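Local coordinates for protein DNA-dependent metalloprotease WSS1 homolog 2 (PDB 5JIG) that probably cleaves proteins crosslinked to DNA, as a DNA-dependent zinc metalloprotease of DNA repair, represented here by its WLM protease domain, at residues A[9-14]-A[47-52]; A[33-38]-A[119-124]; A[40-45]-A[100-105]; A[71-76]-A[96-101]; A[75-80]-A[89-94]. All blocks are in the same frame, centred on the assembly; numbering follows the deposited sequence. Where two conformers were deposited one is given.

Contact 1: residues A[9-14]-A[47-52]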
# COMPACT_ATOMS: atom_id res chain seq x y z
N LEU A 9 4.46 0.62 -10.79
CA LEU A 9 3.78 1.76 -10.18
C LEU A 9 3.10 2.55 -11.27
O LEU A 9 3.68 2.80 -12.33
CB LEU A 9 4.77 2.65 -9.44
CG LEU A 9 5.68 1.95 -8.45
CD1 LEU A 9 6.56 2.97 -7.81
CD2 LEU A 9 4.89 1.18 -7.39
N VAL A 10 1.90 3.04 -10.99
CA VAL A 10 1.14 3.90 -11.92
C VAL A 10 0.53 5.06 -11.17
O VAL A 10 -0.04 4.86 -10.10
CB VAL A 10 0.03 3.11 -12.66
CG1 VAL A 10 -0.96 4.03 -13.40
CG2 VAL A 10 0.64 2.18 -13.71
N VAL A 11 0.67 6.26 -11.73
CA VAL A 11 0.06 7.45 -11.16
C VAL A 11 -0.85 8.07 -12.20
O VAL A 11 -0.80 7.81 -13.42
CB VAL A 11 1.10 8.48 -10.69
CG1 VAL A 11 1.88 7.90 -9.55
CG2 VAL A 11 1.98 8.95 -11.84
N LEU A 12 -1.76 8.92 -11.69
CA LEU A 12 -2.74 9.60 -12.53
C LEU A 12 -2.19 10.86 -13.14
O LEU A 12 -1.21 11.43 -12.73
CB LEU A 12 -3.95 9.83 -11.70
CG LEU A 12 -4.53 8.47 -11.22
CD1 LEU A 12 -5.73 8.73 -10.45
CD2 LEU A 12 -4.92 7.47 -12.35
N ASP A 13 -2.94 11.32 -14.15
CA ASP A 13 -2.60 12.52 -14.88
C ASP A 13 -3.15 13.75 -14.21
O ASP A 13 -4.09 14.38 -14.71
CB ASP A 13 -3.09 12.39 -16.29
CG ASP A 13 -2.64 13.48 -17.19
OD1 ASP A 13 -3.32 13.71 -18.27
OD2 ASP A 13 -1.58 14.09 -16.87
N TYR A 14 -2.57 14.10 -13.08
CA TYR A 14 -2.91 15.27 -12.30
C TYR A 14 -1.60 16.09 -12.11
O TYR A 14 -0.50 15.60 -12.29
CB TYR A 14 -3.46 14.89 -10.91
CG TYR A 14 -4.89 14.44 -10.94
CD1 TYR A 14 -5.92 15.33 -11.26
CD2 TYR A 14 -5.25 13.11 -10.75
CE1 TYR A 14 -7.20 14.98 -11.36
CE2 TYR A 14 -6.53 12.71 -10.82
CZ TYR A 14 -7.53 13.60 -11.13
OH TYR A 14 -8.84 13.18 -11.19
N LEU A 47 0.76 -1.41 -8.33
CA LEU A 47 0.34 -0.51 -7.27
C LEU A 47 0.05 0.81 -7.97
O LEU A 47 0.94 1.40 -8.64
CB LEU A 47 1.44 -0.30 -6.25
CG LEU A 47 1.15 0.68 -5.11
CD1 LEU A 47 -0.03 0.19 -4.27
CD2 LEU A 47 2.37 0.88 -4.25
N SER A 48 -1.19 1.30 -7.89
CA SER A 48 -1.61 2.52 -8.57
C SER A 48 -2.17 3.53 -7.59
O SER A 48 -2.69 3.21 -6.52
CB SER A 48 -2.72 2.27 -9.58
OG SER A 48 -2.33 1.36 -10.64
N GLU A 49 -2.12 4.77 -8.04
CA GLU A 49 -2.87 5.85 -7.39
C GLU A 49 -4.31 5.78 -7.77
O GLU A 49 -4.68 5.70 -8.95
CB GLU A 49 -2.29 7.17 -7.93
CG GLU A 49 -2.99 8.37 -7.33
CD GLU A 49 -2.48 9.71 -7.86
OE1 GLU A 49 -2.84 10.72 -7.23
OE2 GLU A 49 -1.74 9.70 -8.87
N MET A 50 -5.17 5.80 -6.75
CA MET A 50 -6.58 5.78 -6.86
C MET A 50 -7.06 7.20 -7.19
O MET A 50 -6.57 8.20 -6.65
CB MET A 50 -7.20 5.34 -5.54
CG MET A 50 -8.62 4.97 -5.48
SD MET A 50 -8.99 4.30 -3.82
CE MET A 50 -10.78 4.23 -3.96
N ASP A 51 -8.06 7.31 -8.05
CA ASP A 51 -8.57 8.62 -8.43
C ASP A 51 -9.09 9.31 -7.17
O ASP A 51 -9.83 8.70 -6.39
CB ASP A 51 -9.53 8.45 -9.56
CG ASP A 51 -9.96 9.83 -10.21
OD1 ASP A 51 -11.00 9.83 -10.85
OD2 ASP A 51 -9.37 10.88 -10.09
N PRO A 52 -8.79 10.62 -6.96
CA PRO A 52 -9.38 11.28 -5.79
C PRO A 52 -10.82 11.73 -6.08
O PRO A 52 -11.21 11.88 -7.29
CB PRO A 52 -8.50 12.49 -5.59
CG PRO A 52 -7.86 12.76 -6.88
CD PRO A 52 -7.68 11.39 -7.51
O HOH W 1 -0.70 11.87 -10.02
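Glu-49 reaches across to the backbone of Leu-12 with a side chain stretched to its full length. Its CG stands anti to the backbone N (chi1 180°), and at the far end OE2 accepts a hydrogen bond from Leu-12 N at 2.9 Å, almost straight (171°). The donor comes from the anti side of OE2, 34° out of the carboxylate plane. A water donates to the same Glu-49 OE2 at 2.7 Å and also to Leu-12 O, while OE1 is held in a salt bridge by Arg-78; bonds at both oxygens fix the rotation of the carboxylate and probably favour its charged form. The backbones here form the parallel pairing of outermost strand 6-10 with strand 44-50 in the mixed sheet of the domain: Val-10 N donates to Leu-47 O (3.0 Å) and Glu-49 N to Val-10 O (2.9 Å). Leu-9 and Leu-47 lie side by side and point the same way, with Leu-9 CD2 3.9 Å from Leu-47 CB. Beyond the strands, Leu-12 CD1 packs 3.5 Å from Asp-51 CA. Tyr-14 OH donates to Asp-51 OD2 at 2.6 Å, on the syn side, the two side chains crossing at about a right angle. Pro-52 meets the same ring tip to tip, its CD 3.7 Å from Tyr-14 CE2.

Contact 2: residues A[33-38]-A[119-124]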
# COMPACT_ATOMS: atom_id res chain seq x y z
N ILE A 33 7.01 -2.14 4.96
CA ILE A 33 6.25 -2.77 3.89
C ILE A 33 7.02 -3.92 3.27
O ILE A 33 6.49 -5.01 3.05
CB ILE A 33 5.82 -1.72 2.83
CG1 ILE A 33 4.88 -0.66 3.39
CG2 ILE A 33 5.24 -2.38 1.59
CD1 ILE A 33 3.55 -1.19 3.92
N LYS A 34 8.31 -3.72 3.02
CA LYS A 34 9.14 -4.80 2.47
C LYS A 34 9.19 -5.97 3.43
O LYS A 34 9.10 -7.14 2.99
CB LYS A 34 10.53 -4.28 2.13
CG LYS A 34 10.64 -3.35 1.00
CD LYS A 34 12.02 -2.82 0.77
CE LYS A 34 12.76 -3.67 -0.14
NZ LYS A 34 13.69 -2.79 -0.97
N LYS A 35 9.30 -5.70 4.74
CA LYS A 35 9.36 -6.78 5.71
C LYS A 35 8.14 -7.65 5.67
O LYS A 35 8.25 -8.86 5.69
CB LYS A 35 9.55 -6.16 7.13
CG LYS A 35 9.79 -7.15 8.22
CD LYS A 35 11.21 -7.53 8.29
CE LYS A 35 11.51 -8.40 9.51
NZ LYS A 35 12.33 -9.55 9.20
N ILE A 36 6.94 -7.03 5.62
CA ILE A 36 5.76 -7.84 5.60
C ILE A 36 5.53 -8.54 4.25
O ILE A 36 4.99 -9.66 4.23
CB ILE A 36 4.50 -7.09 6.08
CG1 ILE A 36 4.16 -5.90 5.22
CG2 ILE A 36 4.67 -6.74 7.54
CD1 ILE A 36 2.83 -5.24 5.55
N MET A 37 5.88 -7.90 3.15
CA MET A 37 5.74 -8.58 1.85
C MET A 37 6.68 -9.79 1.77
O MET A 37 6.29 -10.83 1.24
CB MET A 37 5.88 -7.62 0.73
CG MET A 37 4.72 -6.62 0.80
SD MET A 37 4.73 -5.37 -0.55
CE MET A 37 4.24 -6.39 -1.96
N ASP A 38 7.88 -9.66 2.34
CA ASP A 38 8.80 -10.80 2.40
C ASP A 38 8.23 -11.85 3.35
O ASP A 38 8.20 -13.05 3.00
CB ASP A 38 10.17 -10.33 2.87
CG ASP A 38 10.95 -9.66 1.79
OD1 ASP A 38 11.86 -8.89 2.13
OD2 ASP A 38 10.83 -10.08 0.59
N THR A 119 0.83 -4.66 10.98
CA THR A 119 1.08 -3.30 11.44
C THR A 119 2.28 -3.28 12.42
O THR A 119 3.14 -2.45 12.32
CB THR A 119 -0.18 -2.75 12.09
OG1 THR A 119 -1.15 -2.51 11.06
CG2 THR A 119 0.08 -1.44 12.81
N LYS A 120 2.23 -4.23 13.37
CA LYS A 120 3.34 -4.29 14.33
C LYS A 120 4.67 -4.58 13.63
O LYS A 120 5.69 -3.91 13.87
CB LYS A 120 3.02 -5.37 15.36
CG LYS A 120 4.07 -5.71 16.37
CD LYS A 120 3.61 -6.68 17.46
CE LYS A 120 4.67 -7.08 18.43
NZ LYS A 120 4.08 -8.02 19.39
N GLU A 121 4.67 -5.54 12.71
CA GLU A 121 5.88 -5.84 11.98
C GLU A 121 6.42 -4.63 11.23
O GLU A 121 7.59 -4.34 11.24
CB GLU A 121 5.59 -6.98 11.03
CG GLU A 121 6.83 -7.51 10.32
CD GLU A 121 7.53 -8.60 11.09
OE1 GLU A 121 6.94 -9.68 11.23
OE2 GLU A 121 8.69 -8.38 11.59
N ALA A 122 5.53 -3.97 10.53
CA ALA A 122 5.93 -2.86 9.65
C ALA A 122 6.29 -1.58 10.38
O ALA A 122 6.86 -0.68 9.75
CB ALA A 122 4.80 -2.58 8.67
N ASP A 123 5.93 -1.49 11.65
CA ASP A 123 6.23 -0.30 12.46
C ASP A 123 7.43 -0.53 13.40
O ASP A 123 7.69 0.30 14.26
CB ASP A 123 5.03 0.12 13.31
CG ASP A 123 5.21 1.50 13.92
OD1 ASP A 123 4.90 1.69 15.13
OD2 ASP A 123 5.68 2.43 13.19
N ALA A 124 8.13 -1.66 13.27
CA ALA A 124 9.18 -1.99 14.21
C ALA A 124 10.24 -0.89 14.28
O ALA A 124 10.60 -0.29 13.26
CB ALA A 124 9.81 -3.32 13.87
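Ile-36 and Glu-121 meet on the apolar side of this contact between helix 31-40 and the C-terminal turn of helix 109-122. Their side chains slide past each other in opposite directions, and Ile-36 CG2 lies 3.6 Å from both CB and CG of Glu-121. The methyl can do this because CG1 takes the position between the backbone N and the carbonyl carbon (chi1 61°), which leaves CG2 beside the backbone N. In the buried part the same Ile-36 CG2 stands 4.3 Å from Ala-122 CB. That alanine methyl also approaches the backbone of the other helix, 4.3 Å from Ile-33 N. Leu-99 and Ile-96 of helix 88-100 pack against Ile-36 and Ala-122 respectively.

On the exposed side two long, bent side chains cross at about a right angle; their aliphatic parts still touch, but their charged ends do not pair. Lys-35 CG lies 3.6 Å from Glu-121 CG. Glu-121 bends at chi2 (88°), which brings its CD to 3.9 Å from Lys-35 CG. Lys-35 NZ remains 4.5 Å from Glu-121 OE2, beyond a salt bridge. The helices are therefore joined by packing of aliphatic groups, among them CB and CG of Glu-121, and the opposite charges on the solvent side probably add only a modest, screened attraction.

Contact 3: residues A[40-45]-A[100-105]. With NI (nickel (II) ion), chain B.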
# COMPACT_ATOMS: atom_id res chain seq x y z
N HIS A 40 5.22 -12.54 4.37
CA HIS A 40 4.00 -13.13 3.90
C HIS A 40 4.05 -13.58 2.42
O HIS A 40 3.07 -14.07 1.91
CB HIS A 40 2.77 -12.27 4.20
CG HIS A 40 1.61 -13.01 4.68
ND1 HIS A 40 1.07 -14.04 3.96
CD2 HIS A 40 0.88 -12.96 5.82
CE1 HIS A 40 0.03 -14.57 4.61
NE2 HIS A 40 -0.12 -13.92 5.75
N ARG A 41 5.21 -13.45 1.81
CA ARG A 41 5.46 -13.91 0.42
C ARG A 41 4.44 -13.34 -0.56
O ARG A 41 3.80 -14.06 -1.29
CB ARG A 41 5.59 -15.41 0.38
CG ARG A 41 6.77 -15.91 1.13
CD ARG A 41 6.95 -17.41 1.18
NE ARG A 41 6.90 -18.04 -0.10
CZ ARG A 41 5.90 -18.79 -0.59
NH1 ARG A 41 6.05 -19.32 -1.80
NH2 ARG A 41 4.76 -18.99 0.09
N TRP A 42 4.32 -12.02 -0.59
CA TRP A 42 3.41 -11.32 -1.49
C TRP A 42 4.15 -10.60 -2.57
O TRP A 42 5.03 -9.77 -2.32
CB TRP A 42 2.59 -10.31 -0.70
CG TRP A 42 1.59 -10.90 0.20
CD1 TRP A 42 0.93 -12.06 0.02
CD2 TRP A 42 1.13 -10.38 1.43
NE1 TRP A 42 0.05 -12.29 1.07
CE2 TRP A 42 0.17 -11.25 1.93
CE3 TRP A 42 1.47 -9.24 2.18
CZ2 TRP A 42 -0.47 -11.03 3.18
CZ3 TRP A 42 0.85 -9.05 3.40
CH2 TRP A 42 -0.14 -9.89 3.83
N THR A 43 3.76 -10.92 -3.84
CA THR A 43 4.13 -10.17 -5.01
C THR A 43 2.89 -9.54 -5.57
O THR A 43 1.88 -10.23 -5.80
CB THR A 43 4.77 -11.05 -6.07
OG1 THR A 43 5.94 -11.72 -5.56
CG2 THR A 43 5.03 -10.28 -7.32
N VAL A 44 2.88 -8.23 -5.72
CA VAL A 44 1.71 -7.49 -6.24
C VAL A 44 2.13 -6.88 -7.57
O VAL A 44 3.02 -6.02 -7.64
CB VAL A 44 1.27 -6.42 -5.22
CG1 VAL A 44 0.19 -5.53 -5.82
CG2 VAL A 44 0.79 -7.09 -3.95
N PRO A 45 1.50 -7.31 -8.67
CA PRO A 45 1.96 -6.82 -9.97
C PRO A 45 1.88 -5.31 -10.16
O PRO A 45 2.75 -4.72 -10.82
CB PRO A 45 1.05 -7.56 -10.97
CG PRO A 45 0.81 -8.88 -10.30
CD PRO A 45 0.67 -8.53 -8.82
N THR A 100 -3.67 -6.98 3.57
CA THR A 100 -4.37 -7.97 4.35
C THR A 100 -5.44 -8.66 3.54
O THR A 100 -5.73 -9.85 3.70
CB THR A 100 -4.96 -7.29 5.62
OG1 THR A 100 -3.95 -6.66 6.38
CG2 THR A 100 -5.57 -8.32 6.55
N HIS A 101 -6.07 -7.94 2.61
CA HIS A 101 -7.04 -8.47 1.68
C HIS A 101 -6.44 -9.45 0.66
O HIS A 101 -7.19 -10.11 -0.07
CB HIS A 101 -7.79 -7.39 0.93
CG HIS A 101 -8.82 -6.64 1.74
ND1 HIS A 101 -9.87 -7.26 2.36
CD2 HIS A 101 -9.03 -5.31 1.87
CE1 HIS A 101 -10.65 -6.31 2.88
NE2 HIS A 101 -10.19 -5.12 2.59
N ASN A 102 -5.13 -9.62 0.61
CA ASN A 102 -4.56 -10.73 -0.15
C ASN A 102 -5.02 -12.06 0.42
O ASN A 102 -5.05 -13.05 -0.32
CB ASN A 102 -3.06 -10.69 -0.17
CG ASN A 102 -2.48 -9.58 -1.04
OD1 ASN A 102 -3.19 -8.92 -1.79
ND2 ASN A 102 -1.18 -9.37 -0.96
N VAL A 103 -5.34 -12.10 1.73
CA VAL A 103 -5.69 -13.32 2.45
C VAL A 103 -7.14 -13.30 2.83
O VAL A 103 -7.82 -14.32 2.70
CB VAL A 103 -4.77 -13.47 3.71
CG1 VAL A 103 -5.08 -14.73 4.53
CG2 VAL A 103 -3.31 -13.44 3.31
N HIS A 104 -7.65 -12.20 3.37
CA HIS A 104 -9.00 -12.18 3.96
C HIS A 104 -9.89 -11.19 3.17
O HIS A 104 -9.54 -9.98 3.11
CB HIS A 104 -8.90 -11.75 5.42
CG HIS A 104 -8.11 -12.72 6.25
ND1 HIS A 104 -8.53 -14.03 6.48
CD2 HIS A 104 -6.88 -12.60 6.83
CE1 HIS A 104 -7.59 -14.63 7.17
NE2 HIS A 104 -6.58 -13.79 7.41
N GLY A 105 -11.00 -11.64 2.64
CA GLY A 105 -11.86 -10.79 1.86
C GLY A 105 -12.71 -9.82 2.63
O GLY A 105 -12.86 -8.63 2.21
NI NI B . -11.04 -3.27 3.00
O HOH W 2 -12.54 -3.55 1.50
O HOH W 3 -11.86 -1.26 3.09
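The indole of Trp-42 has a residue on each face. Asn-102 ND2 sits 3.3 Å above one face, offset toward the rim; on the opposite face, His-40 CB lies over the centre. Trp-42 CZ2 lies 3.2 Å above one face of the His-40 ring, toward its rim. The Asn-102 amide stands nearly upright on the indole (planes 84° apart), with ND2 3.4 Å from Trp-42 CG. Asn-102 CB makes a CH-pi contact with the five-membered ring, and OD1 is hydrogen-bonded to Asn-66. At the indole edge, Val-103 CG2 meets Trp-42 CZ2 at 3.7 Å and touches His-40 CE1 (3.8 Å). An alanine at Trp-42 would probably leave the Asn-102 amide without the ring it stands on and Val-103 CG2 with the His-40 ring but no indole edge. The indole packs against the loop after the metal ligand His-101. This histidine binds nickel through NE2 (2.1 Å), and its ND1 donates to His-104 O at 2.8 Å, which fixes the imidazole's rotation and is likely to strengthen NE2 as a donor.

Contact 4: residues A[71-76]-A[96-101]. With NI (nickel (II) ion), chain B.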
# COMPACT_ATOMS: atom_id res chain seq x y z
N ALA A 71 -3.74 -8.79 -7.26
CA ALA A 71 -3.33 -8.52 -8.63
C ALA A 71 -3.02 -7.04 -8.82
O ALA A 71 -2.15 -6.67 -9.60
CB ALA A 71 -4.45 -8.89 -9.59
N HIS A 72 -3.72 -6.19 -8.11
CA HIS A 72 -3.60 -4.74 -8.24
C HIS A 72 -4.13 -4.10 -6.96
O HIS A 72 -5.25 -4.36 -6.58
CB HIS A 72 -4.42 -4.29 -9.47
CG HIS A 72 -4.42 -2.83 -9.74
ND1 HIS A 72 -5.27 -2.24 -10.65
CD2 HIS A 72 -3.66 -1.79 -9.29
CE1 HIS A 72 -4.99 -0.94 -10.72
NE2 HIS A 72 -4.00 -0.64 -9.92
N ILE A 73 -3.28 -3.27 -6.33
CA ILE A 73 -3.71 -2.47 -5.19
C ILE A 73 -3.70 -1.00 -5.62
O ILE A 73 -2.77 -0.56 -6.32
CB ILE A 73 -2.82 -2.75 -3.96
CG1 ILE A 73 -3.12 -4.14 -3.45
CG2 ILE A 73 -3.00 -1.68 -2.89
CD1 ILE A 73 -2.19 -4.63 -2.34
N GLU A 74 -4.74 -0.28 -5.21
CA GLU A 74 -4.83 1.15 -5.46
C GLU A 74 -4.89 1.89 -4.12
O GLU A 74 -5.45 1.38 -3.13
CB GLU A 74 -6.02 1.57 -6.27
CG GLU A 74 -6.29 0.73 -7.49
CD GLU A 74 -7.27 1.34 -8.44
OE1 GLU A 74 -7.33 2.58 -8.53
OE2 GLU A 74 -7.98 0.54 -9.10
N LEU A 75 -4.30 3.09 -4.09
CA LEU A 75 -4.28 3.92 -2.87
C LEU A 75 -4.64 5.34 -3.25
O LEU A 75 -4.05 5.92 -4.17
CB LEU A 75 -2.88 3.96 -2.27
CG LEU A 75 -2.31 2.63 -1.81
CD1 LEU A 75 -0.86 2.83 -1.46
CD2 LEU A 75 -3.09 2.02 -0.64
N ARG A 76 -5.57 5.96 -2.50
CA ARG A 76 -5.84 7.36 -2.68
C ARG A 76 -4.70 8.15 -2.02
O ARG A 76 -4.47 8.01 -0.81
CB ARG A 76 -7.20 7.75 -2.12
CG ARG A 76 -7.57 9.18 -2.41
CD ARG A 76 -8.61 9.76 -1.52
NE ARG A 76 -9.82 8.99 -1.61
CZ ARG A 76 -10.98 9.39 -2.07
NH1 ARG A 76 -11.93 8.48 -2.16
NH2 ARG A 76 -11.21 10.70 -2.32
N ILE A 96 -1.35 -1.39 4.28
CA ILE A 96 -1.36 -2.63 5.06
C ILE A 96 -2.74 -3.26 5.07
O ILE A 96 -2.86 -4.48 4.97
CB ILE A 96 -0.76 -2.38 6.46
CG1 ILE A 96 0.70 -1.93 6.33
CG2 ILE A 96 -0.92 -3.60 7.31
CD1 ILE A 96 1.39 -1.54 7.61
N HIS A 97 -3.79 -2.44 5.19
CA HIS A 97 -5.15 -2.93 5.09
C HIS A 97 -5.34 -3.64 3.74
O HIS A 97 -5.84 -4.79 3.70
CB HIS A 97 -6.11 -1.74 5.25
CG HIS A 97 -7.54 -2.09 5.05
ND1 HIS A 97 -8.48 -1.92 6.04
CD2 HIS A 97 -8.23 -2.57 3.99
CE1 HIS A 97 -9.66 -2.28 5.55
NE2 HIS A 97 -9.56 -2.70 4.32
N GLU A 98 -4.97 -2.99 2.65
CA GLU A 98 -5.14 -3.63 1.35
C GLU A 98 -4.33 -4.91 1.22
O GLU A 98 -4.84 -5.90 0.67
CB GLU A 98 -4.86 -2.69 0.19
CG GLU A 98 -5.61 -1.36 0.21
CD GLU A 98 -7.01 -1.36 0.51
OE1 GLU A 98 -7.67 -2.40 0.33
OE2 GLU A 98 -7.48 -0.26 0.93
N LEU A 99 -3.12 -4.94 1.71
CA LEU A 99 -2.34 -6.18 1.67
C LEU A 99 -3.02 -7.31 2.44
O LEU A 99 -2.94 -8.47 2.05
CB LEU A 99 -0.94 -5.94 2.20
CG LEU A 99 -0.02 -5.13 1.26
CD1 LEU A 99 1.22 -4.72 2.01
CD2 LEU A 99 0.37 -5.93 0.02
N THR A 100 -3.67 -6.98 3.57
CA THR A 100 -4.37 -7.97 4.35
C THR A 100 -5.44 -8.66 3.54
O THR A 100 -5.73 -9.85 3.70
CB THR A 100 -4.96 -7.29 5.62
OG1 THR A 100 -3.95 -6.66 6.38
CG2 THR A 100 -5.57 -8.32 6.55
N HIS A 101 -6.07 -7.94 2.61
CA HIS A 101 -7.04 -8.47 1.68
C HIS A 101 -6.44 -9.45 0.66
O HIS A 101 -7.19 -10.11 -0.07
CB HIS A 101 -7.79 -7.39 0.93
CG HIS A 101 -8.82 -6.64 1.74
ND1 HIS A 101 -9.87 -7.26 2.36
CD2 HIS A 101 -9.03 -5.31 1.87
CE1 HIS A 101 -10.65 -6.31 2.88
NE2 HIS A 101 -10.19 -5.12 2.59
NI NI B . -11.04 -3.27 3.00
O HOH W 2 -12.54 -3.55 1.50
O HOH W 3 -11.86 -1.26 3.09
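Ile-73 of strand 72-76 packs against Glu-98 and Leu-99 of helix 96-100, whose axis runs nearly antiparallel to the strand (155°) at 9.2 Å. The helix segment starts with Ile-96, whose O takes bonds from Thr-100 N and Thr-100 OG1 (2.8 Å for OG1) on opposite faces of its plane. His-97, which does not touch the strand, binds nickel through NE2 at 2.1 Å. Glu-98, the predicted active-site residue, lays its CB 3.7 Å from Ile-73 CG2; its chain then bends at chi2 (-45°), and OE1 lies in plane at the edge of the His-101 ring. Leu-99 CD2 meets Ile-73 CD1 at 3.7 Å, the side chains crossing at about a right angle. An alanine at Ile-73 would probably open a gap beside Glu-98 CB and Leu-99 CD2. His-101 is the second HExxH ligand, and His-107, beyond the motif, adds the third histidine to a site that binds nickel here and zinc as cofactor. The helix presents aliphatic groups, including Glu-98 CB, to the sheet, while its histidines bind the metal.

Contact 5: residues A[75-80]-A[89-94]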
# COMPACT_ATOMS: atom_id res chain seq x y z
N LEU A 75 -4.30 3.09 -4.09
CA LEU A 75 -4.28 3.92 -2.87
C LEU A 75 -4.64 5.34 -3.25
O LEU A 75 -4.05 5.92 -4.17
CB LEU A 75 -2.88 3.96 -2.27
CG LEU A 75 -2.31 2.63 -1.81
CD1 LEU A 75 -0.86 2.83 -1.46
CD2 LEU A 75 -3.09 2.02 -0.64
N ARG A 76 -5.57 5.96 -2.50
CA ARG A 76 -5.84 7.36 -2.68
C ARG A 76 -4.70 8.15 -2.02
O ARG A 76 -4.47 8.01 -0.81
CB ARG A 76 -7.20 7.75 -2.12
CG ARG A 76 -7.57 9.18 -2.41
CD ARG A 76 -8.61 9.76 -1.52
NE ARG A 76 -9.82 8.99 -1.61
CZ ARG A 76 -10.98 9.39 -2.07
NH1 ARG A 76 -11.93 8.48 -2.16
NH2 ARG A 76 -11.21 10.70 -2.32
N LEU A 77 -3.92 8.87 -2.82
CA LEU A 77 -2.79 9.63 -2.30
C LEU A 77 -3.18 11.07 -2.02
O LEU A 77 -2.51 11.73 -1.20
CB LEU A 77 -1.66 9.61 -3.31
CG LEU A 77 -1.13 8.23 -3.66
CD1 LEU A 77 -0.02 8.40 -4.71
CD2 LEU A 77 -0.62 7.46 -2.44
N ARG A 78 -4.19 11.59 -2.74
CA ARG A 78 -4.47 13.00 -2.80
C ARG A 78 -5.65 13.39 -1.99
O ARG A 78 -6.59 12.59 -1.77
CB ARG A 78 -4.70 13.43 -4.27
CG ARG A 78 -3.45 13.34 -5.12
CD ARG A 78 -3.76 13.63 -6.58
NE ARG A 78 -2.62 13.49 -7.44
CZ ARG A 78 -1.82 14.49 -7.85
NH1 ARG A 78 -0.81 14.25 -8.65
NH2 ARG A 78 -2.08 15.74 -7.43
N THR A 79 -5.63 14.61 -1.48
CA THR A 79 -6.77 15.24 -0.82
C THR A 79 -7.50 16.25 -1.71
O THR A 79 -8.56 16.75 -1.30
CB THR A 79 -6.34 15.98 0.46
OG1 THR A 79 -5.37 16.96 0.08
CG2 THR A 79 -5.70 15.06 1.47
N ASP A 80 -6.96 16.60 -2.83
CA ASP A 80 -7.54 17.51 -3.84
C ASP A 80 -6.91 17.20 -5.17
O ASP A 80 -6.15 16.23 -5.27
CB ASP A 80 -7.38 19.01 -3.39
CG ASP A 80 -5.95 19.41 -3.25
OD1 ASP A 80 -5.65 20.08 -2.21
OD2 ASP A 80 -5.12 19.11 -4.11
N LYS A 89 1.65 8.32 7.26
CA LYS A 89 1.28 7.30 8.20
C LYS A 89 -0.08 6.71 7.83
O LYS A 89 -0.29 5.47 7.94
CB LYS A 89 1.28 7.86 9.61
CG LYS A 89 0.89 7.01 10.72
CD LYS A 89 1.21 7.60 12.07
CE LYS A 89 2.36 8.56 12.03
NZ LYS A 89 3.64 7.94 11.65
N THR A 90 -1.03 7.56 7.48
CA THR A 90 -2.34 7.10 7.16
C THR A 90 -2.36 6.24 5.91
O THR A 90 -3.01 5.19 5.87
CB THR A 90 -3.30 8.32 7.05
OG1 THR A 90 -3.23 9.06 8.31
CG2 THR A 90 -4.71 7.95 6.77
N VAL A 91 -1.66 6.70 4.87
CA VAL A 91 -1.62 5.92 3.62
C VAL A 91 -0.90 4.61 3.79
O VAL A 91 -1.35 3.57 3.27
CB VAL A 91 -1.05 6.79 2.49
CG1 VAL A 91 -0.85 5.94 1.21
CG2 VAL A 91 -1.98 7.97 2.21
N LYS A 92 0.20 4.59 4.53
CA LYS A 92 0.89 3.33 4.81
C LYS A 92 -0.05 2.34 5.48
O LYS A 92 -0.05 1.15 5.15
CB LYS A 92 2.15 3.59 5.62
CG LYS A 92 2.87 2.31 6.04
CD LYS A 92 4.18 2.57 6.73
CE LYS A 92 4.77 1.33 7.33
NZ LYS A 92 6.14 1.48 7.82
N SER A 93 -0.82 2.80 6.45
CA SER A 93 -1.75 1.91 7.12
C SER A 93 -2.86 1.43 6.19
O SER A 93 -3.26 0.27 6.26
CB SER A 93 -2.35 2.62 8.34
OG SER A 93 -3.20 1.74 9.04
N THR A 94 -3.36 2.28 5.31
CA THR A 94 -4.28 1.84 4.27
C THR A 94 -3.64 0.78 3.37
O THR A 94 -4.28 -0.22 3.04
CB THR A 94 -4.81 3.01 3.46
OG1 THR A 94 -5.56 3.87 4.32
CG2 THR A 94 -5.65 2.57 2.28
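Val-91 and Leu-75 bury most of the surface shared by these segments, and Thr-94 adds the third piece. Val-91 points its two methyls at different targets: CG1, anti to the backbone N (chi1 174°), sits 4.1 Å from Leu-75 CD1 and 4.0 Å from Leu-77 CD2, while CG2 rests 3.9 Å from Arg-76 O. CG1 thus meets two leucines of the other segment, the first crossing the valine obliquely and the second at about a right angle. The other branch of Leu-75, CD2, approaches Thr-94 CG2 at 3.9 Å as the two side chains slide past each other in opposite directions. For Thr-94 this is a methyl contact, with CG2 anti to the backbone N. Leu-27 of helix 17-29 packs on both Leu-75 and Val-91, so a second helix joins this core. One helical turn after Thr-94 lies Glu-98. Here the end of strand 72-76 packs on the first turns of helix 88-100, the strand-and-active-site-helix pairing found in zincin metalloproteases, in which the HExxH helix lies against the sheet.

Overall arrangement
From the N terminus, contact 1 closes a loop holding helices 17-29 and 31-40 and pairs strand 6-10 with strand 44-50. Before that loop shuts, contacts 2 and 3 open, so both cross contact 1. Contact 2 spans the most chain, bringing helix 31-40 to the end of helix 109-122, and contacts 3, 4 and 5 all lie within its span. Contact 3 ties the connection between helix 31-40 and strand 44-50 to the loop after helix 88-100, encloses contact 5 and shares Thr-100 and His-101 with contact 4. Contacts 4 and 5 both start on strand 72-76 and run forward to helix 88-100, contact 5 near the helix start and contact 4 at the metal site.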